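Local atomic coordinates of aminoglycoside 3'-phosphotransferase AphA1-IAB (Acinetobacter baumannii, PDB entry 4GKH), a protein that phosphorylates kanamycin and related aminoglycosides at the 3'-hydroxyl, conferring resistance to these antibiotics. Residues V194-D199 with R226-A231. Sequence-based numbering, arbitrary orientation.
Sequences VVTHGD and RYQDLA. With KAN (kanamycin a), chain M.
G198 and D229 approach to 6.1 Å between CA atoms where strand 194-196, its axis at 44° to that of helix 227-231, runs out into the catalytic loop of this kinase-like fold. That HGD loop illustrates how a buried carboxylate can shape an active-site backbone. D229 turns its carboxylate end-on to two successive amides, each oxygen using its syn lone pair: OD2 accepts from H197 N at 2.9 Å and OD1 from G198 N at 3.0 Å, the latter nearly straight at 169°. H133 NE2 gives OD2 a second donor, and T196 CA and CB both lie 3.2 Å from D229 OD2. Q228, bent at chi2 (62°), brings its amide back so that NE2 donates a less straight hydrogen bond to G198 O (3.0 Å) from above the carbonyl plane. Farther up the strand, V194 CG1 lies over one face of the R226 guanidinium, offset toward its rim; R226 NE forms a salt bridge with D192. The H197 ring leads away from the helix: NE2 is hydrogen-bonded to I216 O, and ND1 accepts an in-plane hydrogen bond from D199 N. OD2 of D199, probably the proton acceptor, accepts a 2.5 Å hydrogen bond from kanamycin O7.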
ATOM      1  N   VAL A 194      12.647   7.731   5.185  1.00 30.17           N
ATOM      2  CA  VAL A 194      12.426   6.650   6.131  1.00 26.16           C
ATOM      3  C   VAL A 194      12.038   5.439   5.311  1.00 34.51           C
ATOM      4  O   VAL A 194      11.807   5.553   4.107  1.00 29.41           O
ATOM      5  CB  VAL A 194      11.253   6.967   7.074  1.00 27.73           C
ATOM      6  CG1 VAL A 194      11.561   8.221   7.927  1.00 31.20           C
ATOM      7  CG2 VAL A 194       9.980   7.153   6.263  1.00 28.69           C
ATOM      8  N   VAL A 195      11.955   4.280   5.949  1.00 29.95           N
ATOM      9  CA  VAL A 195      11.383   3.114   5.273  1.00 26.52           C
ATOM     10  C   VAL A 195       9.869   3.311   5.122  1.00 33.47           C
ATOM     11  O   VAL A 195       9.159   3.491   6.122  1.00 32.75           O
ATOM     12  CB  VAL A 195      11.647   1.806   6.076  1.00 32.67           C
ATOM     13  CG1 VAL A 195      10.997   0.622   5.370  1.00 26.51           C
ATOM     14  CG2 VAL A 195      13.168   1.564   6.264  1.00 28.61           C
ATOM     15  N   THR A 196       9.374   3.295   3.884  1.00 31.46           N
ATOM     16  CA  THR A 196       7.947   3.524   3.643  1.00 30.66           C
ATOM     17  C   THR A 196       7.260   2.295   3.079  1.00 34.31           C
ATOM     18  O   THR A 196       7.898   1.416   2.485  1.00 31.85           O
ATOM     19  CB  THR A 196       7.669   4.710   2.680  1.00 33.51           C
ATOM     20  OG1 THR A 196       8.234   4.420   1.396  1.00 36.78           O
ATOM     21  CG2 THR A 196       8.244   6.017   3.231  1.00 28.92           C
ATOM     22  N   HIS A 197       5.945   2.245   3.265  1.00 28.75           N
ATOM     23  CA  HIS A 197       5.136   1.145   2.751  1.00 26.89           C
ATOM     24  C   HIS A 197       4.840   1.379   1.269  1.00 34.81           C
ATOM     25  O   HIS A 197       4.924   0.468   0.440  1.00 32.21           O
ATOM     26  CB  HIS A 197       3.818   1.102   3.542  1.00 25.82           C
ATOM     27  CG  HIS A 197       2.866   0.046   3.073  1.00 28.57           C
ATOM     28  ND1 HIS A 197       2.038   0.222   1.988  1.00 26.27           N
ATOM     29  CD2 HIS A 197       2.593  -1.186   3.558  1.00 31.04           C
ATOM     30  CE1 HIS A 197       1.311  -0.864   1.808  1.00 31.49           C
ATOM     31  NE2 HIS A 197       1.630  -1.737   2.747  1.00 30.09           N
ATOM     32  N   GLY A 198       4.475   2.612   0.939  1.00 27.89           N
ATOM     33  CA  GLY A 198       4.186   2.977  -0.441  1.00 26.62           C
ATOM     34  C   GLY A 198       2.723   3.029  -0.857  1.00 35.09           C
ATOM     35  O   GLY A 198       2.382   3.689  -1.840  1.00 31.45           O
ATOM     36  N   ASP A 199       1.868   2.306  -0.143  1.00 27.25           N
ATOM     37  CA  ASP A 199       0.420   2.389  -0.351  1.00 24.85           C
ATOM     38  C   ASP A 199      -0.295   2.211   0.994  1.00 26.64           C
ATOM     39  O   ASP A 199      -1.058   1.274   1.185  1.00 29.75           O
ATOM     40  CB  ASP A 199      -0.032   1.351  -1.404  1.00 26.83           C
ATOM     41  CG  ASP A 199      -1.438   1.603  -1.925  1.00 39.96           C
ATOM     42  OD1 ASP A 199      -2.058   2.620  -1.546  1.00 36.29           O
ATOM     43  OD2 ASP A 199      -1.916   0.781  -2.735  1.00 36.40           O
ATOM     44  N   ARG A 226       8.796  10.477   4.440  1.00 31.68           N
ATOM     45  CA  ARG A 226       7.734   9.947   5.315  1.00 26.98           C
ATOM     46  C   ARG A 226       6.322  10.360   4.863  1.00 33.04           C
ATOM     47  O   ARG A 226       5.348   9.665   5.138  1.00 29.78           O
ATOM     48  CB  ARG A 226       7.980  10.305   6.794  1.00 29.06           C
ATOM     49  CG  ARG A 226       7.937  11.783   7.129  1.00 34.11           C
ATOM     50  CD  ARG A 226       8.231  12.048   8.624  1.00 39.07           C
ATOM     51  NE  ARG A 226       9.655  11.999   8.946  1.00 42.36           N
ATOM     52  CZ  ARG A 226      10.219  11.133   9.789  1.00 56.22           C
ATOM     53  NH1 ARG A 226       9.492  10.225  10.420  1.00 40.56           N
ATOM     54  NH2 ARG A 226      11.526  11.176  10.007  1.00 41.92           N
ATOM     55  N   TYR A 227       6.206  11.474   4.144  1.00 33.18           N
ATOM     56  CA  TYR A 227       4.889  11.910   3.660  1.00 28.59           C
ATOM     57  C   TYR A 227       4.296  11.021   2.551  1.00 33.62           C
ATOM     58  O   TYR A 227       3.120  11.148   2.207  1.00 30.18           O
ATOM     59  CB  TYR A 227       4.918  13.386   3.233  1.00 28.65           C
ATOM     60  CG  TYR A 227       4.787  14.351   4.394  1.00 28.73           C
ATOM     61  CD1 TYR A 227       5.841  14.550   5.284  1.00 36.77           C
ATOM     62  CD2 TYR A 227       3.611  15.074   4.593  1.00 29.96           C
ATOM     63  CE1 TYR A 227       5.724  15.426   6.357  1.00 36.72           C
ATOM     64  CE2 TYR A 227       3.487  15.956   5.658  1.00 31.01           C
ATOM     65  CZ  TYR A 227       4.548  16.132   6.534  1.00 35.08           C
ATOM     66  OH  TYR A 227       4.420  17.019   7.585  1.00 35.89           O
ATOM     67  N   GLN A 228       5.093  10.115   1.991  1.00 29.06           N
ATOM     68  CA  GLN A 228       4.531   9.134   1.062  1.00 29.03           C
ATOM     69  C   GLN A 228       3.438   8.318   1.742  1.00 37.49           C
ATOM     70  O   GLN A 228       2.409   8.016   1.143  1.00 33.07           O
ATOM     71  CB  GLN A 228       5.610   8.172   0.540  1.00 30.00           C
ATOM     72  CG  GLN A 228       5.023   6.967  -0.230  1.00 32.58           C
ATOM     73  CD  GLN A 228       4.252   7.389  -1.478  1.00 33.79           C
ATOM     74  OE1 GLN A 228       4.489   8.464  -2.029  1.00 32.96           O
ATOM     75  NE2 GLN A 228       3.318   6.540  -1.928  1.00 31.27           N
ATOM     76  N   ASP A 229       3.661   7.962   3.001  1.00 29.40           N
ATOM     77  CA  ASP A 229       2.688   7.153   3.733  1.00 25.11           C
ATOM     78  C   ASP A 229       1.653   8.033   4.411  1.00 30.42           C
ATOM     79  O   ASP A 229       0.463   7.716   4.414  1.00 31.23           O
ATOM     80  CB  ASP A 229       3.394   6.249   4.765  1.00 25.97           C
ATOM     81  CG  ASP A 229       4.212   5.114   4.095  1.00 31.51           C
ATOM     82  OD1 ASP A 229       3.883   4.731   2.938  1.00 29.01           O
ATOM     83  OD2 ASP A 229       5.172   4.616   4.735  1.00 31.25           O
ATOM     84  N   LEU A 230       2.114   9.135   4.989  1.00 29.29           N
ATOM     85  CA  LEU A 230       1.214  10.041   5.675  1.00 32.04           C
ATOM     86  C   LEU A 230       0.154  10.581   4.712  1.00 36.65           C
ATOM     87  O   LEU A 230      -1.012  10.683   5.084  1.00 31.56           O
ATOM     88  CB  LEU A 230       1.985  11.189   6.312  1.00 30.88           C
ATOM     89  CG  LEU A 230       2.840  10.866   7.537  1.00 36.54           C
ATOM     90  CD1 LEU A 230       3.841  11.991   7.752  1.00 33.44           C
ATOM     91  CD2 LEU A 230       1.952  10.667   8.780  1.00 33.24           C
ATOM     92  N   ALA A 231       0.547  10.897   3.477  1.00 31.40           N
ATOM     93  CA  ALA A 231      -0.382  11.547   2.539  1.00 29.42           C
ATOM     94  C   ALA A 231      -1.526  10.627   2.157  1.00 28.68           C
ATOM     95  O   ALA A 231      -2.698  11.027   2.128  1.00 30.05           O
ATOM     96  CB  ALA A 231       0.350  12.020   1.272  1.00 31.11           C
TER
HETATM   97  C1  KAN M 301      -6.259   3.146  -5.730  1.00 34.40           C
HETATM   98  C2  KAN M 301      -5.802   2.073  -4.766  1.00 36.31           C
HETATM   99  C3  KAN M 301      -4.374   1.629  -5.022  1.00 37.91           C
HETATM  100  C4  KAN M 301      -4.290   1.097  -6.452  1.00 36.81           C
HETATM  101  C5  KAN M 301      -4.680   2.216  -7.399  1.00 34.69           C
HETATM  102  C6  KAN M 301      -4.598   1.595  -8.794  1.00 37.83           C
HETATM  103  C7  KAN M 301      -6.426   8.428  -5.632  1.00 34.32           C
HETATM  104  C8  KAN M 301      -7.537   7.456  -5.327  1.00 37.15           C
HETATM  105  C9  KAN M 301      -6.891   6.130  -4.866  1.00 38.19           C
HETATM  106  C10 KAN M 301      -6.014   5.521  -5.981  1.00 32.28           C
HETATM  107  C11 KAN M 301      -4.876   6.537  -6.246  1.00 30.06           C
HETATM  108  C12 KAN M 301      -5.489   7.855  -6.708  1.00 31.94           C
HETATM  109  C13 KAN M 301      -9.724   7.647  -4.218  1.00 40.87           C
HETATM  110  C14 KAN M 301     -10.459   8.907  -3.757  1.00 42.47           C
HETATM  111  C15 KAN M 301     -10.075   9.386  -2.376  1.00 46.36           C
HETATM  112  C16 KAN M 301     -10.358   8.274  -1.389  1.00 47.50           C
HETATM  113  C17 KAN M 301      -9.517   7.078  -1.819  1.00 47.17           C
HETATM  114  C18 KAN M 301      -9.547   5.915  -0.801  1.00 53.85           C
HETATM  115  N1  KAN M 301      -4.951   2.601  -9.802  1.00 36.92           N
HETATM  116  N2  KAN M 301      -4.007   6.007  -7.311  1.00 26.71           N
HETATM  117  N3  KAN M 301      -7.096   9.662  -6.103  1.00 35.48           N
HETATM  118  N4  KAN M 301     -10.880  10.557  -2.007  1.00 47.23           N
HETATM  119  O5  KAN M 301      -6.034   2.636  -7.093  1.00 35.63           O
HETATM  120  O6  KAN M 301      -5.919   2.583  -3.426  1.00 37.92           O
HETATM  121  O7  KAN M 301      -4.060   0.594  -4.079  1.00 42.26           O
HETATM  122  O8  KAN M 301      -2.947   0.698  -6.758  1.00 37.38           O
HETATM  123  O9  KAN M 301      -5.413   4.285  -5.543  1.00 32.63           O
HETATM  124  O10 KAN M 301      -7.895   5.211  -4.364  1.00 38.99           O
HETATM  125  O11 KAN M 301      -8.370   8.086  -4.323  1.00 37.14           O
HETATM  126  O12 KAN M 301      -9.883   6.658  -3.170  1.00 43.02           O
HETATM  127  O13 KAN M 301     -10.231   9.890  -4.773  1.00 42.83           O
HETATM  128  O14 KAN M 301      -9.949   8.710  -0.099  1.00 48.96           O
HETATM  129  O15 KAN M 301      -8.580   4.904  -1.200  1.00 55.87           O